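Long-range contacts in tail protein, 43 kDa (Neisseria meningitidis MC58, PDB 3D37), which is of unknown function but probably forms part of the baseplate hub of a Mu-like phage tail: residues A[102-106]-A[145-149]; A[113-118]-A[129-133]; A[213-219]-A[247-253]; A[295-301]-A[313-319]. All blocks are in the same frame, centred on the assembly; numbering follows the deposited sequence.

In the fold
The four contacts show how a multidomain tail protein is closed locally, one unit at a time. Following the chain from the N terminus, contact 1 joins the loop after helix 95-100 to the loop before helix 151-161. Within the span it encloses lies contact 2, where helix 113-121 packs on strand 130-133; the two meet where Leu106 CD2 lies 4.0 Å from Ala116 O. The remaining closures follow in series, without nesting or crossing. Contact 3 pairs strands 215-220 and 249-252, its centre about 28 Å from that of contact 1. Contact 4 closes the hairpin of strands 300-305 and 310-324, its centre about 23 Å from that of contact 2.

Contact 1: A[102-106]-A[145-149]; sequences SAPQL and IEPGE
Ala103 and Gln105 fasten the loop 102-106 to a type I beta turn and the residue before it, Ala103 holding the last residue of the turn, Glu149, and Gln105 holding Ile145, just ahead of its first, Glu146. The turn leads into helix 151-161, in the part of the chain related to the second domain of gp44-like baseplate hub proteins. It is closed by its own backbone bond from Glu149 N to Glu146 O.

Two hydrogen bonds of different quality do most of the polar work. At the end of the turn, Ala103 N gives a nearly straight bond to Glu149 O (2.8 Å, N-H...O 168°). The same carbonyl oxygen also receives a long, weak bond from Ser102 OG, so one acceptor collects a backbone and a side-chain donor. Ahead of the turn, the amide of Gln105 bonds through NE2 to Ile145 O at 2.7 Å. This second bond is short but bent, at 132°, and NE2 sits above the carbonyl plane and not on a lone pair. A bend at chi2 (-58°) folds the glutamine chain back so that its amide reaches the neighbouring loop.

Van der Waals packing fills in around these bonds. Ala103 CB lies against Glu149 O, and Ala103 and Ile145 both rest on Ala154, while Pro104 and Leu106 lean on Leu120. This surface contact therefore links the end of helix 113-121 to the first turn of helix 151-161. The Gln105 and Ile145 side chains run alongside each other, pointing opposite ways: Ile145 CG1 lies off the outer end of the amide, 3.6 Å from Gln105 NE2, and its CD1 extends to within 4.0 Å of Leu106 O.

Contact 2: A[113-118]-A[129-133]; sequences VLDAAK and AVVLK
Leu114 lays its CD1 methyl over one face of the peptide group joining Val131 to Leu132, 3.8 Å from Val131 C. The same methyl also lies 3.5 Å from Val130 O, the preceding carbonyl oxygen. With CG anti to the backbone N (chi1 -178°), the leucine is carried out from the helix onto the strand backbone, and its other branch, CD2, meets Leu132 CB at 4.1 Å.

One helical turn on, Ala117 and Lys118 meet Val130. Val130 CG1 faces Ala117 CB at 3.8 Å, while Val130 CB lies 3.8 Å from Lys118 CG. The lysine chain is extended beyond CG, and its aliphatic length runs past the valine and brings CE near Val130 O. The grip is thus one of methyl and methylene groups against side chains and peptide groups.

This is helix-on-strand packing within the part related to the second domain of gp44-like baseplate hub proteins, with helix 113-118 roughly antiparallel to strand 130-133, at 149° and 8.4 Å between axes. Strand 130-133 is an outer strand of a small sheet, paired through Val131 with strand 174-177. Val113 and Ala117 also reach Val176 on that strand and touch Ile158 and Leu155, respectively, so these two side chains join helix 113-121 to both the sheet and helix 151-161.

Contact 3: A[213-219]-A[247-253]; sequences FSEVTFL and RPKTVVV
Val216, Thr217, Phe218 and Leu219 pair in parallel with Lys249, Thr250, Val251 and Val252, forming one edge of a three-stranded mixed sheet backed by helix 259-276. Strand 215-220 is the middle strand, with 234-239 antiparallel on its other side.

The tight part of the contact is the face that carries Val216, Phe218 and Val251. Val216 CG1 lies over one face of the Phe218 ring, while Phe218 CD1 meets both Val251 CB and Val253 CG2 at 4.0 Å; Phe218 then reaches Ala266 of the helix, and Val253 reaches Leu262. Phe213 extends this layer. Lys249, with CG anti to the backbone N (chi1 -169°) and its chain bent at chi3, places CD over that ring in a CH-pi contact, 3.8 Å from the centroid, and Trp273 meets the ring edge-to-face. Arg247 NH1 approaches Phe213 CE1 at 3.3 Å, with guanidinium and ring planes only 4° apart. That guanidinium is held by the carbonyls of Asp210 and Arg212 and by a salt bridge to Asp100 of a second subunit.

The looser face bears Thr217, Leu219, Thr250 and Val252, the last two exposed. Here Leu219 CB and Val252 CG2 stand 4.3 Å apart, and a water bridges Thr217 OG1 and Lys249 O, donating to the carbonyl.

Backbone bonds run between the strands. At the entry Ser214 uses both N, which bonds to Arg247 O, and OG, which accepts from Arg247 N at 3.1 Å. Thr217 bonds to Lys249 and Val251, Leu219 to Val251 and Val253; the last bond, Val253 N to Leu219 O, is 2.8 Å long and nearly straight at 176°.

Contact 4: A[295-301]-A[313-319]; sequences WQPGLRV and VFFLMGR
Arg319 folds back toward Trp295 because its CG lies between the backbone N and the carbonyl carbon (chi1 78°) and the chain bends again at chi2 (88°). This brings NE 2.8 Å from Trp295 O, with that oxygen in the guanidinium plane, although the donor stands above the carbonyl plane. Pro297 CD lies over the rim of one guanidinium face. Leu316, its CG anti to the backbone N, points CD2 into the turn, 3.3 Å from Gln296 O.

The segments meet as a beta hairpin whose first strand is preceded by a type II turn, Gln296 to Leu299, with Gly298 at its third position. Gly298 N bonds to Leu316 O at 2.9 Å, and Leu316 N to Leu299 O at 2.8 Å. Beyond these, Val301 and Phe314 form a hydrogen-bonded antiparallel pair. In the adjacent non-hydrogen-bonded pair, Arg300 CG meets the edge of the Phe315 ring, while Val313 CG1 lies over a face of the Arg300 guanidinium. Met317 and Gly318 together face Arg334 of strand 330-337 in a classic beta bulge.

Arg300 reaches Ser183 O, and its charge is met by Asp338. Buried Arg319 has Trp295 O as polar partner and a cation-pi contact with Phe321, which probably helps stabilise its charge.

Contact 1: A[102-106]-A[145-149]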
# COMPACT_ATOMS: atom_id res chain seq x y z
N SER A 102 25.65 -23.53 -29.38
CA SER A 102 27.13 -23.38 -29.47
C SER A 102 27.65 -22.99 -30.84
O SER A 102 27.14 -23.44 -31.87
CB SER A 102 27.87 -24.61 -28.95
OG SER A 102 28.43 -24.23 -27.71
N ALA A 103 28.67 -22.13 -30.84
CA ALA A 103 29.33 -21.76 -32.08
C ALA A 103 30.02 -23.04 -32.59
O ALA A 103 30.37 -23.91 -31.78
CB ALA A 103 30.35 -20.60 -31.85
N PRO A 104 30.10 -23.19 -33.92
CA PRO A 104 31.10 -24.12 -34.51
C PRO A 104 32.52 -23.55 -34.39
O PRO A 104 32.70 -22.39 -33.96
CB PRO A 104 30.70 -24.20 -36.00
CG PRO A 104 29.34 -23.49 -36.12
CD PRO A 104 29.27 -22.54 -34.96
N GLN A 105 33.53 -24.33 -34.79
CA GLN A 105 34.88 -23.77 -34.84
C GLN A 105 35.28 -23.41 -36.28
O GLN A 105 36.19 -23.98 -36.91
CB GLN A 105 35.87 -24.64 -34.07
CG GLN A 105 36.05 -24.15 -32.62
CD GLN A 105 36.53 -22.69 -32.53
OE1 GLN A 105 37.09 -22.13 -33.50
NE2 GLN A 105 36.32 -22.07 -31.36
N LEU A 106 34.53 -22.43 -36.78
CA LEU A 106 34.76 -21.74 -38.02
C LEU A 106 36.01 -20.85 -37.88
O LEU A 106 36.24 -20.25 -36.82
CB LEU A 106 33.51 -20.89 -38.33
CG LEU A 106 33.41 -19.93 -39.51
CD1 LEU A 106 33.35 -20.68 -40.86
CD2 LEU A 106 32.17 -18.98 -39.34
N ILE A 145 38.24 -17.82 -31.33
CA ILE A 145 37.10 -18.04 -30.43
C ILE A 145 37.29 -19.32 -29.58
O ILE A 145 37.86 -20.31 -30.07
CB ILE A 145 35.75 -18.11 -31.23
CG1 ILE A 145 35.96 -18.69 -32.63
CG2 ILE A 145 35.10 -16.67 -31.32
CD1 ILE A 145 34.69 -18.88 -33.43
N GLU A 146 36.85 -19.30 -28.33
CA GLU A 146 37.00 -20.48 -27.44
C GLU A 146 35.75 -21.41 -27.46
O GLU A 146 34.63 -20.92 -27.55
CB GLU A 146 37.42 -20.07 -26.02
CG GLU A 146 36.69 -18.84 -25.46
CD GLU A 146 37.14 -18.46 -24.04
OE1 GLU A 146 36.28 -18.00 -23.24
OE2 GLU A 146 38.37 -18.61 -23.74
N PRO A 147 35.94 -22.75 -27.36
CA PRO A 147 34.93 -23.75 -27.84
C PRO A 147 33.50 -23.71 -27.24
O PRO A 147 32.50 -23.91 -27.97
CB PRO A 147 35.60 -25.11 -27.57
CG PRO A 147 37.10 -24.78 -27.40
CD PRO A 147 37.12 -23.41 -26.77
N GLY A 148 33.39 -23.45 -25.94
CA GLY A 148 32.07 -23.22 -25.33
C GLY A 148 31.40 -21.88 -25.67
O GLY A 148 30.40 -21.51 -25.07
N GLU A 149 31.97 -21.13 -26.62
CA GLU A 149 31.35 -19.86 -27.03
C GLU A 149 30.04 -20.15 -27.76
O GLU A 149 29.89 -21.20 -28.46
CB GLU A 149 32.29 -18.95 -27.87
CG GLU A 149 33.18 -18.07 -26.95
CD GLU A 149 33.80 -16.83 -27.61
OE1 GLU A 149 34.52 -16.94 -28.63
OE2 GLU A 149 33.60 -15.73 -27.05

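Contact 2: A[113-118]-A[129-133]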
# COMPACT_ATOMS: atom_id res chain seq x y z
N VAL A 113 32.63 -10.13 -43.45
CA VAL A 113 31.89 -10.18 -42.18
C VAL A 113 30.49 -10.74 -42.50
O VAL A 113 30.00 -11.57 -41.78
CB VAL A 113 31.94 -8.81 -41.37
CG1 VAL A 113 30.97 -7.83 -41.93
CG2 VAL A 113 31.69 -9.01 -39.86
N LEU A 114 29.91 -10.36 -43.65
CA LEU A 114 28.58 -10.81 -44.04
C LEU A 114 28.52 -12.30 -44.24
O LEU A 114 27.50 -12.87 -43.96
CB LEU A 114 28.09 -10.10 -45.30
CG LEU A 114 26.68 -10.41 -45.84
CD1 LEU A 114 25.60 -10.44 -44.72
CD2 LEU A 114 26.27 -9.45 -46.97
N ASP A 115 29.62 -12.90 -44.76
CA ASP A 115 29.71 -14.35 -45.00
C ASP A 115 30.02 -15.15 -43.75
O ASP A 115 29.45 -16.21 -43.56
CB ASP A 115 30.76 -14.69 -46.09
CG ASP A 115 30.28 -14.32 -47.46
OD1 ASP A 115 29.08 -13.93 -47.64
OD2 ASP A 115 31.13 -14.42 -48.39
N ALA A 116 30.89 -14.67 -42.88
CA ALA A 116 31.05 -15.30 -41.56
C ALA A 116 29.74 -15.21 -40.69
O ALA A 116 29.47 -16.11 -39.84
CB ALA A 116 32.22 -14.71 -40.82
N ALA A 117 28.91 -14.19 -40.90
CA ALA A 117 27.61 -14.10 -40.17
C ALA A 117 26.61 -15.10 -40.75
O ALA A 117 25.92 -15.81 -39.99
CB ALA A 117 27.02 -12.67 -40.21
N LYS A 118 26.53 -15.14 -42.10
CA LYS A 118 25.68 -16.06 -42.85
C LYS A 118 25.99 -17.48 -42.40
O LYS A 118 25.07 -18.29 -42.17
CB LYS A 118 25.88 -15.93 -44.39
CG LYS A 118 25.10 -14.77 -45.03
CD LYS A 118 25.44 -14.53 -46.48
CE LYS A 118 24.51 -13.46 -47.10
NZ LYS A 118 24.98 -13.16 -48.54
N ALA A 129 17.14 -14.37 -43.46
CA ALA A 129 18.11 -13.53 -44.19
C ALA A 129 19.14 -12.97 -43.23
O ALA A 129 18.83 -12.71 -42.06
CB ALA A 129 17.43 -12.39 -44.92
N VAL A 130 20.36 -12.82 -43.74
CA VAL A 130 21.43 -12.12 -43.04
C VAL A 130 21.87 -10.92 -43.90
O VAL A 130 22.17 -11.07 -45.09
CB VAL A 130 22.60 -13.06 -42.74
CG1 VAL A 130 23.61 -12.40 -41.80
CG2 VAL A 130 22.07 -14.37 -42.16
N VAL A 131 21.92 -9.75 -43.30
CA VAL A 131 22.13 -8.50 -43.99
C VAL A 131 23.28 -7.77 -43.28
O VAL A 131 23.57 -8.04 -42.09
CB VAL A 131 20.79 -7.69 -44.02
CG1 VAL A 131 21.00 -6.17 -44.12
CG2 VAL A 131 19.90 -8.17 -45.18
N LEU A 132 23.98 -6.93 -44.05
CA LEU A 132 25.09 -6.13 -43.52
C LEU A 132 24.53 -4.72 -43.49
O LEU A 132 23.92 -4.25 -44.46
CB LEU A 132 26.40 -6.27 -44.33
CG LEU A 132 27.69 -5.52 -43.89
CD1 LEU A 132 28.42 -6.18 -42.75
CD2 LEU A 132 28.67 -5.32 -45.09
N LYS A 133 24.65 -4.10 -42.33
CA LYS A 133 24.12 -2.75 -42.13
C LYS A 133 25.33 -1.82 -41.95
O LYS A 133 25.59 -1.25 -40.88
CB LYS A 133 23.14 -2.76 -40.95
CG LYS A 133 21.78 -2.19 -41.24
CD LYS A 133 20.99 -3.03 -42.22
CE LYS A 133 19.69 -2.36 -42.56
NZ LYS A 133 18.76 -2.39 -41.39

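Contact 3: A[213-219]-A[247-253]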
# COMPACT_ATOMS: atom_id res chain seq x y z
N PHE A 213 38.46 6.48 -16.88
CA PHE A 213 39.79 6.28 -16.41
C PHE A 213 40.67 7.47 -16.79
O PHE A 213 40.36 8.20 -17.75
CB PHE A 213 40.30 4.97 -16.99
CG PHE A 213 39.44 3.80 -16.65
CD1 PHE A 213 39.34 3.36 -15.34
CD2 PHE A 213 38.72 3.14 -17.61
CE1 PHE A 213 38.54 2.29 -15.01
CE2 PHE A 213 37.92 2.05 -17.29
CZ PHE A 213 37.84 1.63 -15.99
N SER A 214 41.73 7.67 -16.01
CA SER A 214 42.64 8.79 -16.20
C SER A 214 43.65 8.52 -17.34
O SER A 214 43.78 9.33 -18.27
CB SER A 214 43.38 9.10 -14.89
OG SER A 214 44.36 8.11 -14.60
N GLU A 215 44.37 7.40 -17.25
CA GLU A 215 45.17 6.89 -18.34
C GLU A 215 44.75 5.45 -18.53
O GLU A 215 44.43 4.76 -17.56
CB GLU A 215 46.68 6.91 -18.01
CG GLU A 215 47.27 8.31 -17.70
CD GLU A 215 48.80 8.33 -17.63
OE1 GLU A 215 49.48 7.46 -18.23
OE2 GLU A 215 49.32 9.27 -16.97
N VAL A 216 44.75 4.98 -19.77
CA VAL A 216 44.50 3.57 -20.03
C VAL A 216 45.58 3.09 -20.96
O VAL A 216 45.77 3.64 -22.04
CB VAL A 216 43.10 3.30 -20.62
CG1 VAL A 216 42.91 1.79 -20.93
CG2 VAL A 216 42.02 3.82 -19.64
N THR A 217 46.30 2.09 -20.52
CA THR A 217 47.36 1.55 -21.31
C THR A 217 46.84 0.27 -21.96
O THR A 217 46.40 -0.65 -21.28
CB THR A 217 48.66 1.41 -20.46
OG1 THR A 217 48.40 0.61 -19.29
CG2 THR A 217 49.12 2.79 -19.99
N PHE A 218 46.85 0.27 -23.30
CA PHE A 218 46.39 -0.87 -24.09
C PHE A 218 47.62 -1.64 -24.59
O PHE A 218 48.57 -1.02 -25.11
CB PHE A 218 45.53 -0.40 -25.27
CG PHE A 218 44.20 0.24 -24.86
CD1 PHE A 218 43.08 -0.54 -24.65
CD2 PHE A 218 44.10 1.62 -24.69
CE1 PHE A 218 41.84 0.05 -24.28
CE2 PHE A 218 42.89 2.22 -24.33
CZ PHE A 218 41.76 1.43 -24.12
N LEU A 219 47.58 -2.97 -24.43
CA LEU A 219 48.71 -3.84 -24.78
C LEU A 219 48.27 -4.90 -25.76
O LEU A 219 47.14 -5.41 -25.69
CB LEU A 219 49.30 -4.54 -23.54
CG LEU A 219 49.71 -3.73 -22.31
CD1 LEU A 219 50.31 -4.75 -21.21
CD2 LEU A 219 50.73 -2.65 -22.73
N ARG A 247 43.39 7.14 -11.80
CA ARG A 247 42.58 5.94 -11.99
C ARG A 247 43.05 5.19 -13.24
O ARG A 247 42.35 5.18 -14.26
CB ARG A 247 41.10 6.36 -12.06
CG ARG A 247 40.16 5.30 -11.58
CD ARG A 247 38.85 5.90 -11.16
NE ARG A 247 37.93 4.84 -10.82
CZ ARG A 247 37.16 4.20 -11.70
NH1 ARG A 247 37.16 4.55 -12.99
NH2 ARG A 247 36.35 3.23 -11.27
N PRO A 248 44.25 4.59 -13.17
CA PRO A 248 44.87 3.91 -14.30
C PRO A 248 44.34 2.51 -14.54
O PRO A 248 43.99 1.78 -13.61
CB PRO A 248 46.34 3.82 -13.89
CG PRO A 248 46.30 3.72 -12.41
CD PRO A 248 45.13 4.56 -11.98
N LYS A 249 44.31 2.13 -15.79
CA LYS A 249 43.84 0.81 -16.14
C LYS A 249 44.76 0.30 -17.23
O LYS A 249 45.28 1.06 -18.04
CB LYS A 249 42.36 0.84 -16.59
CG LYS A 249 41.76 -0.58 -16.69
CD LYS A 249 40.34 -0.60 -17.21
CE LYS A 249 39.40 -1.38 -16.28
NZ LYS A 249 39.47 -2.88 -16.40
N THR A 250 44.96 -1.00 -17.25
CA THR A 250 45.72 -1.58 -18.32
C THR A 250 44.84 -2.67 -18.88
O THR A 250 44.25 -3.43 -18.11
CB THR A 250 47.12 -2.11 -17.87
OG1 THR A 250 47.14 -3.55 -17.90
CG2 THR A 250 47.52 -1.56 -16.48
N VAL A 251 44.73 -2.72 -20.21
CA VAL A 251 43.88 -3.70 -20.88
C VAL A 251 44.72 -4.47 -21.95
O VAL A 251 45.42 -3.84 -22.74
CB VAL A 251 42.64 -3.00 -21.55
CG1 VAL A 251 41.82 -4.01 -22.34
CG2 VAL A 251 41.77 -2.25 -20.50
N VAL A 252 44.63 -5.80 -21.97
CA VAL A 252 45.20 -6.59 -23.05
C VAL A 252 44.16 -6.80 -24.14
O VAL A 252 43.07 -7.29 -23.88
CB VAL A 252 45.81 -7.96 -22.57
CG1 VAL A 252 46.11 -8.89 -23.77
CG2 VAL A 252 47.09 -7.74 -21.76
N VAL A 253 44.52 -6.43 -25.37
CA VAL A 253 43.67 -6.58 -26.54
C VAL A 253 44.17 -7.74 -27.41
O VAL A 253 45.35 -7.78 -27.79
CB VAL A 253 43.68 -5.28 -27.39
CG1 VAL A 253 42.93 -5.47 -28.74
CG2 VAL A 253 43.12 -4.09 -26.58
O HOH W 1 47.50 2.84 -17.41

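Contact 4: A[295-301]-A[313-319]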
# COMPACT_ATOMS: atom_id res chain seq x y z
N TRP A 295 8.55 3.34 -32.59
CA TRP A 295 9.83 3.53 -31.93
C TRP A 295 10.62 2.21 -32.05
O TRP A 295 10.07 1.14 -31.84
CB TRP A 295 9.66 3.92 -30.45
CG TRP A 295 8.94 5.17 -30.21
CD1 TRP A 295 7.70 5.30 -29.68
CD2 TRP A 295 9.41 6.50 -30.42
NE1 TRP A 295 7.37 6.59 -29.55
CE2 TRP A 295 8.38 7.37 -30.03
CE3 TRP A 295 10.58 7.05 -30.95
CZ2 TRP A 295 8.50 8.75 -30.12
CZ3 TRP A 295 10.68 8.40 -31.05
CH2 TRP A 295 9.68 9.23 -30.62
N GLN A 296 11.88 2.33 -32.40
CA GLN A 296 12.73 1.19 -32.71
C GLN A 296 14.16 1.63 -32.54
O GLN A 296 14.55 2.72 -33.01
CB GLN A 296 12.51 0.79 -34.17
CG GLN A 296 13.19 -0.51 -34.61
CD GLN A 296 12.59 -1.74 -33.94
OE1 GLN A 296 13.30 -2.73 -33.75
NE2 GLN A 296 11.29 -1.70 -33.61
N PRO A 297 15.00 0.76 -31.92
CA PRO A 297 16.44 1.16 -31.82
C PRO A 297 17.04 1.50 -33.16
O PRO A 297 16.71 0.82 -34.12
CB PRO A 297 17.08 -0.08 -31.19
CG PRO A 297 15.96 -0.70 -30.40
CD PRO A 297 14.77 -0.54 -31.29
N GLY A 298 17.95 2.50 -33.23
CA GLY A 298 18.56 2.91 -34.50
C GLY A 298 18.05 4.23 -35.01
O GLY A 298 18.72 4.87 -35.83
N LEU A 299 16.92 4.67 -34.49
CA LEU A 299 16.41 6.03 -34.69
C LEU A 299 17.18 7.09 -33.89
O LEU A 299 17.79 6.80 -32.84
CB LEU A 299 14.92 6.11 -34.33
CG LEU A 299 14.01 5.15 -35.07
CD1 LEU A 299 12.63 5.25 -34.57
CD2 LEU A 299 14.12 5.46 -36.63
N ARG A 300 17.21 8.30 -34.43
CA ARG A 300 17.78 9.45 -33.72
C ARG A 300 16.63 10.37 -33.37
O ARG A 300 15.66 10.46 -34.13
CB ARG A 300 18.85 10.13 -34.55
CG ARG A 300 20.07 9.23 -34.70
CD ARG A 300 20.97 9.65 -35.77
NE ARG A 300 21.73 10.88 -35.50
CZ ARG A 300 21.56 12.03 -36.13
NH1 ARG A 300 20.64 12.17 -37.08
NH2 ARG A 300 22.33 13.07 -35.80
N VAL A 301 16.69 10.96 -32.17
CA VAL A 301 15.62 11.72 -31.59
C VAL A 301 16.17 13.07 -31.11
O VAL A 301 17.17 13.14 -30.35
CB VAL A 301 14.91 10.95 -30.41
CG1 VAL A 301 13.71 11.75 -29.93
CG2 VAL A 301 14.47 9.54 -30.84
N VAL A 313 20.48 16.09 -30.23
CA VAL A 313 20.04 14.86 -30.85
C VAL A 313 20.75 13.71 -30.09
O VAL A 313 21.95 13.80 -29.72
CB VAL A 313 20.38 14.79 -32.36
CG1 VAL A 313 20.00 13.42 -32.96
CG2 VAL A 313 19.73 15.93 -33.13
N PHE A 314 19.95 12.68 -29.85
CA PHE A 314 20.36 11.47 -29.18
C PHE A 314 20.01 10.27 -30.06
O PHE A 314 19.09 10.32 -30.91
CB PHE A 314 19.72 11.35 -27.79
CG PHE A 314 20.06 12.47 -26.87
CD1 PHE A 314 21.19 12.43 -26.08
CD2 PHE A 314 19.26 13.61 -26.82
CE1 PHE A 314 21.53 13.49 -25.24
CE2 PHE A 314 19.59 14.69 -26.00
CZ PHE A 314 20.73 14.63 -25.19
N PHE A 315 20.77 9.20 -29.83
CA PHE A 315 20.67 7.93 -30.52
C PHE A 315 19.92 6.90 -29.67
O PHE A 315 20.24 6.67 -28.48
CB PHE A 315 22.05 7.41 -30.83
CG PHE A 315 22.04 6.12 -31.57
CD1 PHE A 315 21.58 6.08 -32.88
CD2 PHE A 315 22.48 4.93 -30.97
CE1 PHE A 315 21.54 4.87 -33.59
CE2 PHE A 315 22.44 3.71 -31.68
CZ PHE A 315 21.97 3.68 -32.99
N LEU A 316 18.89 6.32 -30.26
CA LEU A 316 18.04 5.38 -29.56
C LEU A 316 18.61 3.96 -29.57
O LEU A 316 18.67 3.31 -30.58
CB LEU A 316 16.61 5.42 -30.11
CG LEU A 316 15.55 4.57 -29.43
CD1 LEU A 316 15.28 5.11 -27.99
CD2 LEU A 316 14.23 4.55 -30.29
N MET A 317 19.01 3.51 -28.41
CA MET A 317 19.81 2.27 -28.28
C MET A 317 18.91 1.13 -27.82
O MET A 317 19.21 -0.02 -28.02
CB MET A 317 20.96 2.54 -27.27
CG MET A 317 21.97 1.48 -27.11
SD MET A 317 23.23 1.30 -28.44
CE MET A 317 24.07 2.86 -28.03
N GLY A 318 17.85 1.49 -27.12
CA GLY A 318 16.90 0.56 -26.54
C GLY A 318 15.52 1.16 -26.41
O GLY A 318 15.37 2.37 -26.28
N ARG A 319 14.50 0.31 -26.54
CA ARG A 319 13.17 0.76 -26.38
C ARG A 319 12.22 -0.31 -25.91
O ARG A 319 12.30 -1.47 -26.30
CB ARG A 319 12.63 1.46 -27.65
CG ARG A 319 12.22 0.62 -28.74
CD ARG A 319 10.73 0.17 -28.68
NE ARG A 319 10.67 -0.74 -29.79
CZ ARG A 319 10.86 -2.05 -29.79
NH1 ARG A 319 11.03 -2.77 -28.71
NH2 ARG A 319 10.85 -2.66 -30.95